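Local coordinates for Mgp-operon protein 3 (PDB 6TM0), which probably mediates attachment of Mycoplasma pneumoniae to host cells as a membrane adhesin, with sialic acid bound at its likely receptor site, at residues A[211-216]-A[632-637]; A[265-270]-A[350-355]; A[926-931]-A[943-948]. All coordinates share one frame; numbering follows the deposited sequence.

Contact 1. Residues A[211-216]-A[632-637]; sequences NNPGPK and EEVQTT. With SIA (N-acetyl-alpha-neuraminic acid), chain C.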
loop_
_atom_site.group_PDB
_atom_site.type_symbol
_atom_site.label_atom_id
_atom_site.label_comp_id
_atom_site.label_asym_id
_atom_site.label_seq_id
_atom_site.Cartn_x
_atom_site.Cartn_y
_atom_site.Cartn_z
ATOM N N ASN A 211 -12.269 11.744 32.398
ATOM C CA ASN A 211 -12.693 12.793 31.470
ATOM C C ASN A 211 -13.009 12.258 30.041
ATOM O O ASN A 211 -13.213 13.054 29.115
ATOM C CB ASN A 211 -11.677 13.958 31.449
ATOM C CG ASN A 211 -11.548 14.686 32.768
ATOM O OD1 ASN A 211 -12.520 15.201 33.323
ATOM N ND2 ASN A 211 -10.342 14.756 33.299
ATOM N N ASN A 212 -13.099 10.921 29.875
ATOM C CA ASN A 212 -13.425 10.317 28.581
ATOM C C ASN A 212 -14.938 10.480 28.309
ATOM O O ASN A 212 -15.759 9.975 29.081
ATOM C CB ASN A 212 -12.987 8.860 28.532
ATOM C CG ASN A 212 -13.088 8.241 27.174
ATOM O OD1 ASN A 212 -14.179 7.977 26.664
ATOM N ND2 ASN A 212 -11.944 7.976 26.570
ATOM N N PRO A 213 -15.316 11.226 27.246
ATOM C CA PRO A 213 -16.746 11.477 26.993
ATOM C C PRO A 213 -17.477 10.484 26.080
ATOM O O PRO A 213 -18.650 10.702 25.760
ATOM C CB PRO A 213 -16.742 12.886 26.381
ATOM C CG PRO A 213 -15.333 13.097 25.853
ATOM C CD PRO A 213 -14.474 11.939 26.264
ATOM N N GLY A 214 -16.799 9.418 25.663
ATOM C CA GLY A 214 -17.394 8.453 24.753
ATOM C C GLY A 214 -17.605 7.045 25.271
ATOM O O GLY A 214 -16.923 6.141 24.790
ATOM N N PRO A 215 -18.584 6.775 26.178
ATOM C CA PRO A 215 -18.803 5.379 26.620
ATOM C C PRO A 215 -19.234 4.451 25.493
ATOM O O PRO A 215 -18.829 3.291 25.495
ATOM C CB PRO A 215 -19.907 5.492 27.675
ATOM C CG PRO A 215 -20.533 6.813 27.482
ATOM C CD PRO A 215 -19.515 7.708 26.848
ATOM N N LYS A 216 -19.998 4.982 24.502
ATOM C CA LYS A 216 -20.530 4.245 23.350
ATOM C C LYS A 216 -19.537 4.140 22.196
ATOM O O LYS A 216 -19.938 3.878 21.052
ATOM C CB LYS A 216 -21.877 4.850 22.887
ATOM C CG LYS A 216 -22.986 4.843 23.942
ATOM C CD LYS A 216 -23.547 3.441 24.159
ATOM C CE LYS A 216 -23.862 3.150 25.604
ATOM N NZ LYS A 216 -23.676 1.708 25.919
ATOM N N GLU A 632 -7.534 19.638 33.248
ATOM C CA GLU A 632 -7.361 18.197 33.491
ATOM C C GLU A 632 -7.037 17.411 32.206
ATOM O O GLU A 632 -7.173 17.926 31.096
ATOM C CB GLU A 632 -8.598 17.584 34.176
ATOM C CG GLU A 632 -8.750 17.887 35.660
ATOM C CD GLU A 632 -10.070 17.433 36.258
ATOM O OE1 GLU A 632 -10.261 16.207 36.430
ATOM O OE2 GLU A 632 -10.913 18.306 36.563
ATOM N N GLU A 633 -6.627 16.148 32.376
ATOM C CA GLU A 633 -6.283 15.241 31.291
ATOM C C GLU A 633 -7.502 14.482 30.811
ATOM O O GLU A 633 -8.266 13.947 31.621
ATOM C CB GLU A 633 -5.209 14.243 31.784
ATOM C CG GLU A 633 -4.826 13.135 30.809
ATOM C CD GLU A 633 -3.782 12.167 31.334
ATOM O OE1 GLU A 633 -4.053 11.466 32.337
ATOM O OE2 GLU A 633 -2.688 12.109 30.732
ATOM N N VAL A 634 -7.655 14.383 29.496
ATOM C CA VAL A 634 -8.707 13.542 28.940
ATOM C C VAL A 634 -7.989 12.219 28.661
ATOM O O VAL A 634 -7.053 12.184 27.874
ATOM C CB VAL A 634 -9.427 14.136 27.710
ATOM C CG1 VAL A 634 -10.691 13.347 27.397
ATOM C CG2 VAL A 634 -9.768 15.601 27.937
ATOM N N GLN A 635 -8.348 11.180 29.420
ATOM C CA GLN A 635 -7.745 9.842 29.416
ATOM C C GLN A 635 -8.388 8.889 28.443
ATOM O O GLN A 635 -9.583 9.004 28.148
ATOM C CB GLN A 635 -7.797 9.217 30.822
ATOM C CG GLN A 635 -7.009 9.958 31.877
ATOM C CD GLN A 635 -6.576 9.003 32.932
ATOM O OE1 GLN A 635 -7.377 8.228 33.462
ATOM N NE2 GLN A 635 -5.292 9.017 33.242
ATOM N N THR A 636 -7.589 7.889 28.011
ATOM C CA THR A 636 -7.962 6.840 27.054
ATOM C C THR A 636 -7.162 5.529 27.367
ATOM O O THR A 636 -5.992 5.625 27.756
ATOM C CB THR A 636 -7.857 7.401 25.628
ATOM O OG1 THR A 636 -8.181 6.378 24.725
ATOM C CG2 THR A 636 -6.495 8.034 25.303
ATOM N N THR A 637 -7.818 4.325 27.291
ATOM C CA THR A 637 -7.202 3.021 27.667
ATOM C C THR A 637 -7.536 1.870 26.659
ATOM O O THR A 637 -8.643 1.890 26.104
ATOM C CB THR A 637 -7.575 2.672 29.159
ATOM O OG1 THR A 637 -6.534 1.918 29.777
ATOM C CG2 THR A 637 -8.906 1.932 29.320
HETATM C C1 SIA C . -24.973 11.873 21.798
HETATM C C2 SIA C . -25.074 10.919 23.008
HETATM C C3 SIA C . -25.042 9.440 22.670
HETATM C C4 SIA C . -23.659 9.013 22.171
HETATM C C5 SIA C . -22.512 9.519 23.041
HETATM C C6 SIA C . -22.699 10.980 23.464
HETATM C C7 SIA C . -21.723 11.459 24.540
HETATM C C8 SIA C . -21.959 12.867 25.091
HETATM C C9 SIA C . -20.717 13.468 25.723
HETATM C C10 SIA C . -20.377 8.374 22.626
HETATM C C11 SIA C . -19.274 8.175 21.628
HETATM N N5 SIA C . -21.252 9.336 22.336
HETATM O O1A SIA C . -24.527 13.008 21.878
HETATM O O1B SIA C . -25.417 11.381 20.668
HETATM O O4 SIA C . -23.583 7.598 21.999
HETATM O O6 SIA C . -24.038 11.244 23.926
HETATM O O7 SIA C . -21.732 10.548 25.632
HETATM O O8 SIA C . -22.446 13.764 24.092
HETATM O O9 SIA C . -20.238 12.658 26.785
HETATM O O10 SIA C . -20.474 7.686 23.638
#

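Contact 2. Residues A[265-270]-A[350-355]; sequences ENDAPL and TATFSK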
loop_
_atom_site.group_PDB
_atom_site.type_symbol
_atom_site.label_atom_id
_atom_site.label_comp_id
_atom_site.label_asym_id
_atom_site.label_seq_id
_atom_site.Cartn_x
_atom_site.Cartn_y
_atom_site.Cartn_z
ATOM N N GLU A 265 -19.037 -21.168 -4.497
ATOM C CA GLU A 265 -18.741 -21.802 -5.783
ATOM C C GLU A 265 -19.957 -21.773 -6.704
ATOM O O GLU A 265 -19.854 -21.295 -7.835
ATOM C CB GLU A 265 -18.232 -23.231 -5.569
ATOM C CG GLU A 265 -16.772 -23.271 -5.146
ATOM C CD GLU A 265 -16.346 -24.377 -4.198
ATOM O OE1 GLU A 265 -15.166 -24.353 -3.777
ATOM O OE2 GLU A 265 -17.175 -25.258 -3.870
ATOM N N ASN A 266 -21.115 -22.218 -6.176
ATOM C CA ASN A 266 -22.423 -22.261 -6.833
ATOM C C ASN A 266 -22.933 -20.859 -7.220
ATOM O O ASN A 266 -23.565 -20.726 -8.263
ATOM C CB ASN A 266 -23.427 -22.965 -5.904
ATOM C CG ASN A 266 -24.859 -23.080 -6.380
ATOM O OD1 ASN A 266 -25.171 -23.042 -7.581
ATOM N ND2 ASN A 266 -25.768 -23.248 -5.426
ATOM N N ASP A 267 -22.670 -19.828 -6.386
ATOM C CA ASP A 267 -23.130 -18.459 -6.639
ATOM C C ASP A 267 -22.316 -17.764 -7.709
ATOM O O ASP A 267 -22.894 -17.215 -8.644
ATOM C CB ASP A 267 -23.145 -17.628 -5.345
ATOM C CG ASP A 267 -23.866 -16.303 -5.470
ATOM O OD1 ASP A 267 -25.114 -16.301 -5.439
ATOM O OD2 ASP A 267 -23.184 -15.268 -5.575
ATOM N N ALA A 268 -20.979 -17.785 -7.576
ATOM C CA ALA A 268 -20.062 -17.126 -8.508
ATOM C C ALA A 268 -19.098 -18.102 -9.205
ATOM O O ALA A 268 -17.892 -17.989 -9.003
ATOM C CB ALA A 268 -19.294 -16.015 -7.794
ATOM N N PRO A 269 -19.575 -19.053 -10.052
ATOM C CA PRO A 269 -18.621 -19.939 -10.741
ATOM C C PRO A 269 -17.900 -19.206 -11.868
ATOM O O PRO A 269 -18.432 -18.222 -12.381
ATOM C CB PRO A 269 -19.509 -21.068 -11.272
ATOM C CG PRO A 269 -20.841 -20.441 -11.471
ATOM C CD PRO A 269 -20.970 -19.340 -10.459
ATOM N N LEU A 270 -16.703 -19.677 -12.257
ATOM C CA LEU A 270 -15.923 -19.057 -13.335
ATOM C C LEU A 270 -16.594 -19.211 -14.708
ATOM O O LEU A 270 -17.541 -19.998 -14.844
ATOM C CB LEU A 270 -14.483 -19.580 -13.355
ATOM C CG LEU A 270 -13.507 -18.808 -12.502
ATOM C CD1 LEU A 270 -13.055 -19.628 -11.313
ATOM C CD2 LEU A 270 -12.332 -18.332 -13.313
ATOM N N THR A 350 -28.282 -21.143 -9.286
ATOM C CA THR A 350 -27.416 -21.787 -10.274
ATOM C C THR A 350 -26.121 -20.987 -10.504
ATOM O O THR A 350 -25.049 -21.589 -10.497
ATOM C CB THR A 350 -28.180 -22.113 -11.582
ATOM O OG1 THR A 350 -29.270 -21.203 -11.761
ATOM C CG2 THR A 350 -28.703 -23.549 -11.613
ATOM N N ALA A 351 -26.220 -19.647 -10.717
ATOM C CA ALA A 351 -25.101 -18.705 -10.933
ATOM C C ALA A 351 -25.627 -17.253 -10.949
ATOM O O ALA A 351 -25.417 -16.508 -11.915
ATOM C CB ALA A 351 -24.365 -19.024 -12.236
ATOM N N THR A 352 -26.300 -16.863 -9.851
ATOM C CA THR A 352 -26.958 -15.564 -9.653
ATOM C C THR A 352 -26.022 -14.353 -9.384
ATOM O O THR A 352 -26.387 -13.235 -9.763
ATOM C CB THR A 352 -28.007 -15.679 -8.546
ATOM O OG1 THR A 352 -27.451 -16.404 -7.447
ATOM C CG2 THR A 352 -29.277 -16.371 -9.019
ATOM N N PHE A 353 -24.848 -14.561 -8.731
ATOM C CA PHE A 353 -23.873 -13.513 -8.366
ATOM C C PHE A 353 -24.485 -12.463 -7.423
ATOM O O PHE A 353 -24.202 -11.269 -7.540
ATOM C CB PHE A 353 -23.254 -12.853 -9.606
ATOM C CG PHE A 353 -22.352 -13.742 -10.415
ATOM C CD1 PHE A 353 -22.868 -14.561 -11.410
ATOM C CD2 PHE A 353 -20.977 -13.719 -10.225
ATOM C CE1 PHE A 353 -22.028 -15.367 -12.179
ATOM C CE2 PHE A 353 -20.136 -14.509 -11.008
ATOM C CZ PHE A 353 -20.666 -15.339 -11.970
ATOM N N SER A 354 -25.329 -12.927 -6.492
ATOM C CA SER A 354 -26.053 -12.106 -5.521
ATOM C C SER A 354 -25.549 -12.277 -4.071
ATOM O O SER A 354 -25.964 -11.525 -3.182
ATOM C CB SER A 354 -27.555 -12.370 -5.622
ATOM O OG SER A 354 -27.858 -13.756 -5.681
ATOM N N LYS A 355 -24.638 -13.250 -3.850
ATOM C CA LYS A 355 -24.004 -13.539 -2.558
ATOM C C LYS A 355 -22.508 -13.246 -2.619
ATOM O O LYS A 355 -21.953 -12.745 -1.641
ATOM C CB LYS A 355 -24.224 -14.999 -2.141
ATOM C CG LYS A 355 -25.572 -15.269 -1.483
ATOM C CD LYS A 355 -25.583 -16.628 -0.791
ATOM C CE LYS A 355 -26.960 -17.022 -0.336
ATOM N NZ LYS A 355 -27.786 -17.509 -1.472
#

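Contact 3. Residues A[926-931]-A[943-948]; sequences QDDLTG and ITKDQT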
loop_
_atom_site.group_PDB
_atom_site.type_symbol
_atom_site.label_atom_id
_atom_site.label_comp_id
_atom_site.label_asym_id
_atom_site.label_seq_id
_atom_site.Cartn_x
_atom_site.Cartn_y
_atom_site.Cartn_z
ATOM N N GLN A 926 -8.279 2.482 -28.590
ATOM C CA GLN A 926 -8.322 1.671 -29.797
ATOM C C GLN A 926 -7.237 0.607 -29.918
ATOM O O GLN A 926 -7.574 -0.554 -30.173
ATOM C CB GLN A 926 -8.318 2.574 -31.046
ATOM C CG GLN A 926 -9.560 3.472 -31.178
ATOM C CD GLN A 926 -9.229 4.834 -31.736
ATOM O OE1 GLN A 926 -9.467 5.117 -32.916
ATOM N NE2 GLN A 926 -8.670 5.715 -30.905
ATOM N N ASP A 927 -5.952 0.980 -29.798
ATOM C CA ASP A 927 -4.875 0.012 -30.032
ATOM C C ASP A 927 -4.107 -0.411 -28.794
ATOM O O ASP A 927 -4.280 0.194 -27.740
ATOM C CB ASP A 927 -3.912 0.546 -31.097
ATOM C CG ASP A 927 -4.558 0.985 -32.404
ATOM O OD1 ASP A 927 -5.406 0.233 -32.930
ATOM O OD2 ASP A 927 -4.197 2.073 -32.913
ATOM N N ASP A 928 -3.270 -1.466 -28.920
ATOM C CA ASP A 928 -2.438 -1.959 -27.815
ATOM C C ASP A 928 -1.106 -1.238 -27.836
ATOM O O ASP A 928 -0.325 -1.385 -28.770
ATOM C CB ASP A 928 -2.204 -3.481 -27.866
ATOM C CG ASP A 928 -3.451 -4.323 -27.914
ATOM O OD1 ASP A 928 -4.217 -4.310 -26.918
ATOM O OD2 ASP A 928 -3.662 -5.010 -28.944
ATOM N N LEU A 929 -0.865 -0.442 -26.815
ATOM C CA LEU A 929 0.345 0.331 -26.656
ATOM C C LEU A 929 1.578 -0.563 -26.550
ATOM O O LEU A 929 1.512 -1.625 -25.932
ATOM C CB LEU A 929 0.188 1.168 -25.370
ATOM C CG LEU A 929 1.341 2.049 -24.912
ATOM C CD1 LEU A 929 1.544 3.242 -25.823
ATOM C CD2 LEU A 929 1.074 2.543 -23.555
ATOM N N THR A 930 2.687 -0.128 -27.178
ATOM C CA THR A 930 4.005 -0.724 -27.008
ATOM C C THR A 930 4.735 0.233 -26.040
ATOM O O THR A 930 5.244 -0.206 -25.002
ATOM C CB THR A 930 4.744 -0.890 -28.324
ATOM O OG1 THR A 930 3.946 -1.664 -29.214
ATOM C CG2 THR A 930 6.101 -1.545 -28.140
ATOM N N GLY A 931 4.716 1.529 -26.371
ATOM C CA GLY A 931 5.321 2.574 -25.556
ATOM C C GLY A 931 5.333 3.955 -26.172
ATOM O O GLY A 931 4.909 4.153 -27.309
ATOM N N ILE A 943 4.170 4.441 -29.943
ATOM C CA ILE A 943 4.425 3.220 -30.665
ATOM C C ILE A 943 3.417 2.180 -30.135
ATOM O O ILE A 943 3.249 1.995 -28.931
ATOM C CB ILE A 943 5.949 2.881 -30.653
ATOM C CG1 ILE A 943 6.340 1.920 -31.774
ATOM C CG2 ILE A 943 6.466 2.417 -29.318
ATOM C CD1 ILE A 943 6.161 0.414 -31.519
ATOM N N THR A 944 2.628 1.644 -31.072
ATOM C CA THR A 944 1.507 0.743 -30.833
ATOM C C THR A 944 1.656 -0.561 -31.613
ATOM O O THR A 944 2.189 -0.553 -32.718
ATOM C CB THR A 944 0.205 1.529 -31.152
ATOM O OG1 THR A 944 -0.571 1.716 -29.964
ATOM C CG2 THR A 944 -0.629 0.916 -32.251
ATOM N N LYS A 945 1.188 -1.676 -31.036
ATOM C CA LYS A 945 1.216 -2.966 -31.712
ATOM C C LYS A 945 -0.117 -3.186 -32.450
ATOM O O LYS A 945 -0.336 -2.519 -33.464
ATOM C CB LYS A 945 1.657 -4.147 -30.804
ATOM C CG LYS A 945 1.027 -4.262 -29.419
ATOM C CD LYS A 945 2.021 -4.819 -28.385
ATOM C CE LYS A 945 1.365 -5.363 -27.137
ATOM N NZ LYS A 945 0.728 -4.294 -26.317
ATOM N N ASP A 946 -1.016 -4.066 -31.923
ATOM C CA ASP A 946 -2.330 -4.476 -32.460
ATOM C C ASP A 946 -2.217 -5.182 -33.837
ATOM O O ASP A 946 -2.721 -6.302 -33.985
ATOM C CB ASP A 946 -3.356 -3.317 -32.483
ATOM C CG ASP A 946 -4.717 -3.680 -31.903
ATOM O OD1 ASP A 946 -5.474 -4.421 -32.575
ATOM O OD2 ASP A 946 -5.031 -3.214 -30.786
ATOM N N GLN A 947 -1.535 -4.540 -34.819
ATOM C CA GLN A 947 -1.315 -5.036 -36.182
ATOM C C GLN A 947 -0.173 -6.070 -36.274
ATOM O O GLN A 947 0.718 -6.107 -35.414
ATOM C CB GLN A 947 -1.107 -3.853 -37.170
ATOM C CG GLN A 947 0.346 -3.544 -37.605
ATOM C CD GLN A 947 1.167 -2.779 -36.599
ATOM O OE1 GLN A 947 1.520 -1.618 -36.811
ATOM N NE2 GLN A 947 1.513 -3.409 -35.493
ATOM N N THR A 948 -0.198 -6.878 -37.351
ATOM C CA THR A 948 0.807 -7.896 -37.643
ATOM C C THR A 948 2.157 -7.232 -37.956
ATOM O O THR A 948 2.236 -6.401 -38.864
ATOM C CB THR A 948 0.309 -8.864 -38.737
ATOM O OG1 THR A 948 -0.101 -8.122 -39.892
ATOM C CG2 THR A 948 -0.833 -9.763 -38.252
#

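Contact 1. Residues A[211-216]-A[632-637]
Asn-211 and Asn-212, neighbours in sequence, each send a side-chain amide to a carbonyl of the 632-637 loop, and these two bonds tie the sialic-acid-binding loop to its neighbour. Asn-211 ND2 donates to Glu-633 O at 2.8 Å, nearly straight but from above the carbonyl plane. Asn-212 ND2 meets Gln-635 O at 3.0 Å, this time in the carbonyl plane and in the plane of its own amide. Its CG stands anti to the backbone N (chi1 -171°), which carries the amide across to the second loop. The other end of the same amide turns back: Asn-212 OD1 accepts from Gly-214 N at 3.2 Å, an Asx turn, so both ends of the group are held. Asn-211 ND2 also makes a weak bond to Glu-632 OE1, whose stronger partner is the salt-bridged Lys-210.

Apolar contact is slight: Val-634 CG1 lies against the carbonyl of Asn-211 and reaches Pro-213 CD at 4.2 Å.

From the 211-216 loop the ligand is met by backbone atoms. Pro-213 O accepts from both O9 (2.7 Å) and O7 (3.1 Å) of the glycerol tail of N-acetyl-alpha-neuraminic acid, while Lys-216 N donates to its acetamide O10 at 2.9 Å. Thr-610 adds a further hydrogen bond to the sugar.

The 211-216 loop runs between helix 200-207, whose Trp-200 bonds Asn-212 O, and strand 220-222. Helix 187-192 flanks it through Gln-187 and Asp-188, and the 632-637 loop leads on to strand 650-654.

Contact 2. Residues A[265-270]-A[350-355]
Asp-267 OD2 accepts from two successive backbone amides: Lys-355 N, at 3.0 Å and from above the carboxylate plane, and Tyr-356 N just beyond. Its CG lies anti to the backbone N (chi1 -168°), which swings the carboxylate round to the 350-355 loop although the CB points away from that loop. The other oxygen, Asp-267 OD1, stands 3.1 Å from Thr-352 OG1. The Lys-355 side chain crosses the carboxylate at about a right angle, its CB 3.6 Å from Asp-267 CG.

Asp-267 is the last residue of helix 253-267, and its carbonyl is also taken up by the loop, since Phe-353 N donates to Asp-267 O at 3.3 Å from well above the carbonyl plane. The returning loop therefore lies across the C-terminal end of the helix, held by both backbone and side chain of one residue.

Ala-268, the first residue to leave helical geometry, sets its CA over one face of the Phe-353 ring, a CH-pi contact 4.0 Å from the centroid; Asp-267 O lies over the same face. Ala-268 CB meets Phe-353 CE2 at 3.6 Å, and Pro-269 CD rests on Ala-351 CB at 3.8 Å. Tyr-239 of strand 239-241 packs on Ala-268, and Gln-879 touches Phe-353.

Contact 3. Residues A[926-931]-A[943-948]
Two antiparallel strands pair here at the open end of the hairpin formed by strands 929-933 and 939-944, the first of them at the edge of a four-stranded sheet. Leu-929 and Thr-944 form a non-hydrogen-bonded pair, and Gly-931 with Ile-943 a hydrogen-bonded one. Just beyond the paired residues, Lys-945 N donates to Asp-928 O at 2.7 Å, almost in line with the C=O bond.

The Lys-945 chain starts between its backbone N and carbonyl carbon (chi1 47°), passes alongside Asp-928, and brings NZ to Leu-929 O at 2.8 Å from above the carbonyl plane. Thr-944 CG2 packs against Asp-927 CB at 3.5 Å. Ile-943 CD1 reaches Thr-930 CB at 3.7 Å, and Tyr-17 of strand 13-17 touches both residues. Asp-946 lies close to Asp-928, their carboxylates nearly parallel, one stepped out of the other's plane; Lys-886, salt-bridged to Asp-928, probably offsets part of the like charge.

Ile-943 O takes two backbone donors from the same face of its plane, Thr-930 N at 2.8 Å and Gly-931 N at 3.0 Å, while Ile-943 N returns a bond to Gly-931 O. With Thr-930 and Gly-931 both facing one residue, the register slips by one: a classic beta bulge within a hairpin.

In the fold
The three contacts are spread over the chain's periphery, each about 30 Å from its centre. Contact 1 joins parts of the chain more than 400 residues apart, and contact 2 falls within that span, closing a long excursion, most of it not modelled and probably flexible. Contact 3 follows near the C-terminus, linking strands of one hairpin. Centres of contacts 1 and 2 are 47 Å apart, of 2 and 3 36 Å, and of 1 and 3 61 Å, the last on opposite sides of the chain's centre. None touches another or shares a helix or strand; nearest atoms of contacts 1 and 3 are about 49 Å apart, so the sialic acid site lies remote from that hairpin.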